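Local coordinates for protein putative glutathione S-transferase (Corynebacterium glutamicum, PDB 3M1G) that probably acts as an omega-like glutathione S-transferase of the ECM4-like subfamily, using a cysteine nucleophile, at residues F168-E171 with G172-N175; V77-R80 with R81-L85. All coordinates share one frame; numbering follows the deposited sequence. Where two conformers were deposited one is given.

Interaction 1. Residues F168-E171 with G172-N175; sequences FHRE and GAPN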
# COMPACT_ATOMS: atom_id res chain seq x y z
N PHE A 168 35.83 -13.97 19.92
CA PHE A 168 34.74 -13.78 20.88
C PHE A 168 33.39 -14.33 20.36
O PHE A 168 32.41 -14.27 21.08
CB PHE A 168 34.55 -12.31 21.21
CG PHE A 168 35.75 -11.66 21.88
CD1 PHE A 168 36.83 -11.25 21.14
CD2 PHE A 168 35.78 -11.50 23.24
CE1 PHE A 168 37.96 -10.70 21.77
CE2 PHE A 168 36.88 -10.93 23.87
CZ PHE A 168 37.97 -10.55 23.14
N HIS A 169 33.33 -14.81 19.12
CA HIS A 169 32.11 -15.42 18.63
C HIS A 169 31.75 -16.63 19.45
O HIS A 169 32.62 -17.33 19.98
CB HIS A 169 32.26 -15.93 17.19
CG HIS A 169 32.51 -14.87 16.17
ND1 HIS A 169 32.81 -15.16 14.86
CD2 HIS A 169 32.54 -13.51 16.26
CE1 HIS A 169 32.98 -14.05 14.18
NE2 HIS A 169 32.83 -13.03 15.01
N ARG A 170 30.45 -16.94 19.48
CA ARG A 170 29.96 -18.23 19.96
C ARG A 170 30.66 -19.35 19.19
O ARG A 170 30.84 -19.26 17.98
CB ARG A 170 28.42 -18.31 19.74
CG ARG A 170 27.76 -19.66 20.12
CD ARG A 170 26.27 -19.79 19.70
NE ARG A 170 26.07 -19.77 18.25
CZ ARG A 170 25.77 -18.70 17.53
NH1 ARG A 170 25.62 -17.50 18.10
NH2 ARG A 170 25.65 -18.81 16.22
N GLU A 171 31.07 -20.41 19.89
CA GLU A 171 31.69 -21.54 19.21
C GLU A 171 30.66 -22.12 18.20
O GLU A 171 29.50 -22.36 18.53
CB GLU A 171 32.15 -22.60 20.23
CG GLU A 171 33.11 -23.68 19.65
CD GLU A 171 33.20 -24.94 20.51
OE1 GLU A 171 33.36 -24.82 21.74
OE2 GLU A 171 33.08 -26.06 19.96
N GLY A 172 31.11 -22.31 16.96
CA GLY A 172 30.24 -22.79 15.89
C GLY A 172 29.44 -21.68 15.18
O GLY A 172 28.58 -21.99 14.38
N ALA A 173 29.73 -20.41 15.47
CA ALA A 173 29.04 -19.27 14.83
C ALA A 173 29.20 -19.29 13.30
O ALA A 173 30.18 -19.77 12.84
CB ALA A 173 29.59 -17.92 15.38
N PRO A 174 28.23 -18.75 12.53
CA PRO A 174 28.41 -18.85 11.08
C PRO A 174 29.54 -17.94 10.56
O PRO A 174 29.87 -16.93 11.17
CB PRO A 174 27.05 -18.35 10.53
CG PRO A 174 26.48 -17.50 11.62
CD PRO A 174 26.92 -18.20 12.88
N ASN A 175 30.07 -18.31 9.41
CA ASN A 175 30.96 -17.46 8.60
C ASN A 175 30.09 -16.67 7.61
O ASN A 175 29.70 -17.17 6.53
CB ASN A 175 32.00 -18.35 7.86
CG ASN A 175 33.00 -17.54 7.05
OD1 ASN A 175 32.84 -16.31 6.90
ND2 ASN A 175 34.01 -18.21 6.50
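Arg-170 folds its side chain back over the residues that follow it, laying one face of its guanidinium against the methyl of Ala-173. Ala-173 CB sits 4.1 Å above the guanidinium plane, displaced toward the rim of the group, and Arg-170 NH2 comes within 3.6 Å of Pro-174 CD. The path of the chain explains this approach: CG is anti to the backbone N (chi1 177°), the next bond is extended, and a bend at chi3 (65°) turns the terminal group over the turn. Its rotation is fixed by more than these carbons, since NH2 is hydrogen-bonded to the carbonyl oxygens of Leu-82 and Thr-343.

Beneath the guanidinium the backbone makes a type II beta turn from Arg-170 to Ala-173, closed by a hydrogen bond of 3.0 Å from Ala-173 N to Arg-170 O. The donor stands above the carbonyl plane, 40° out of it, and the bond is bent at the hydrogen. Gly-172 occupies the third position of the turn with positive phi, where a side chain would run into the carbonyl oxygen of Glu-171.

The methyl of Ala-173 is also met by His-169, whose CB lies 3.8 Å from Ala-173 CB, with the imidazole ring inclined to the contact. The ring extends beyond it to place NE2 on the carbonyl oxygen of Phe-161. The ring of Pro-174, whose CD meets the guanidinium, also packs on Phe-338 and Val-342.

Interaction 2. Residues V77-R80 with R81-L85; sequences VITR and RLLGL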
# COMPACT_ATOMS: atom_id res chain seq x y z
N VAL A 77 22.54 -5.12 14.97
CA VAL A 77 21.86 -5.93 15.99
C VAL A 77 21.73 -7.39 15.56
O VAL A 77 21.99 -8.32 16.35
CB VAL A 77 20.49 -5.33 16.40
CG1 VAL A 77 19.74 -6.22 17.44
CG2 VAL A 77 20.69 -3.94 16.96
N ILE A 78 21.38 -7.59 14.30
CA ILE A 78 21.23 -8.94 13.75
C ILE A 78 22.61 -9.65 13.82
O ILE A 78 22.69 -10.80 14.21
CB ILE A 78 20.76 -8.90 12.27
CG1 ILE A 78 19.30 -8.39 12.14
CG2 ILE A 78 20.89 -10.24 11.64
CD1 ILE A 78 18.91 -7.89 10.67
N THR A 79 23.66 -8.95 13.40
CA THR A 79 24.98 -9.55 13.32
C THR A 79 25.48 -9.89 14.73
O THR A 79 26.01 -10.99 14.96
CB THR A 79 25.94 -8.62 12.57
OG1 THR A 79 25.42 -8.37 11.25
CG2 THR A 79 27.35 -9.24 12.47
N ARG A 80 25.28 -8.97 15.68
CA ARG A 80 25.65 -9.20 17.08
C ARG A 80 24.98 -10.46 17.64
O ARG A 80 25.64 -11.28 18.32
CB ARG A 80 25.34 -7.98 17.94
CG ARG A 80 25.61 -8.11 19.44
CD ARG A 80 25.41 -6.80 20.13
NE ARG A 80 25.31 -6.88 21.60
CZ ARG A 80 24.19 -7.07 22.29
NH1 ARG A 80 23.01 -7.26 21.69
NH2 ARG A 80 24.24 -7.09 23.61
N ARG A 81 23.70 -10.63 17.35
CA ARG A 81 23.00 -11.83 17.77
C ARG A 81 23.50 -13.11 17.05
O ARG A 81 23.76 -14.14 17.71
CB ARG A 81 21.50 -11.65 17.63
CG ARG A 81 20.69 -12.90 18.02
CD ARG A 81 19.35 -12.58 18.62
NE ARG A 81 18.65 -13.83 18.91
CZ ARG A 81 18.96 -14.64 19.93
NH1 ARG A 81 19.91 -14.33 20.82
NH2 ARG A 81 18.28 -15.76 20.07
N LEU A 82 23.61 -13.08 15.73
CA LEU A 82 24.00 -14.25 14.99
C LEU A 82 25.36 -14.76 15.46
O LEU A 82 25.55 -15.98 15.59
CB LEU A 82 24.05 -13.96 13.49
CG LEU A 82 22.71 -13.91 12.74
CD1 LEU A 82 22.97 -13.46 11.30
CD2 LEU A 82 22.04 -15.28 12.78
N LEU A 83 26.29 -13.84 15.72
CA LEU A 83 27.65 -14.22 16.08
C LEU A 83 27.86 -14.55 17.55
O LEU A 83 28.91 -15.09 17.90
CB LEU A 83 28.64 -13.13 15.67
CG LEU A 83 28.64 -12.89 14.14
CD1 LEU A 83 29.59 -11.70 13.83
CD2 LEU A 83 29.05 -14.14 13.36
N GLY A 84 26.91 -14.20 18.41
CA GLY A 84 27.03 -14.46 19.84
C GLY A 84 27.95 -13.46 20.52
O GLY A 84 28.75 -13.85 21.39
N LEU A 85 27.84 -12.20 20.13
CA LEU A 85 28.59 -11.13 20.74
C LEU A 85 27.78 -10.40 21.80
O LEU A 85 28.25 -9.40 22.36
CB LEU A 85 29.12 -10.14 19.69
CG LEU A 85 30.13 -10.72 18.70
CD1 LEU A 85 30.48 -9.70 17.62
CD2 LEU A 85 31.43 -11.21 19.46
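With chi1 of Ile-78 at -69°, CG1 stands beside the backbone N and the CG2 branch beside the carbonyl carbon, from where CG2 meets Leu-82 CD1 at 3.8 Å. Thr-79 repeats the pattern one residue on: its chi1 of -59° turns the methyl, rather than the hydroxyl, toward Leu-83, and CG2 lies 3.6 Å from Leu-83 CD1. In both pairs the side chains run alongside each other and point the same way. The hydroxyl of Thr-79 instead bonds back to the carbonyl oxygen of Arg-75, one turn earlier, so this buried polar atom is satisfied within the helix. Ile-78 and Leu-82 share Ile-246 of helix 243-253 as a neighbour, while Thr-79 and Leu-83 both lean on Asn-162 of helix 154-163.

The extended chain of Arg-80 passes Leu-85, its CG 4.1 Å from Leu-85 CB, and ends in a salt bridge to Glu-352, while Arg-81, bent at chi2, pairs with Asp-291 and Glu-86, which probably offsets the cost of burying its charge.

Regular i to i+4 backbone bonds continue as far as Leu-83 N to Thr-79 O (3.0 Å). Leu-85 N then reaches back to Arg-80 O at 3.0 Å, in the carbonyl plane, while Gly-84 N bonds to Arg-81 O at 3.2 Å. With the positive phi of Gly-84, this pair of bonds defines a Schellman motif, here ending the helix of the beta-alpha-beta unit in the thioredoxin-like N-terminal domain.

Overall arrangement
From the N terminus, the chain reaches interaction 2 first, near the end of helix 71-83 between strands 62-66 and 90-93. Interaction 1 follows much later, in the loop between helices 154-163 and 182-197. Each closes only a local turn, and the two stand in series, neither nested nor crossed. Their centres are nevertheless about 10 Å apart, and they meet directly: beside the side-chain bond of Arg-170, its backbone N lies 2.9 Å from Leu-83 O, a probable hydrogen bond, and His-169 CB packs against Leu-83 O. Through the 168-175 turn, the loop leading to helix 182-197 is thereby fastened to the C-terminal end of helix 71-83 in the thioredoxin-like domain.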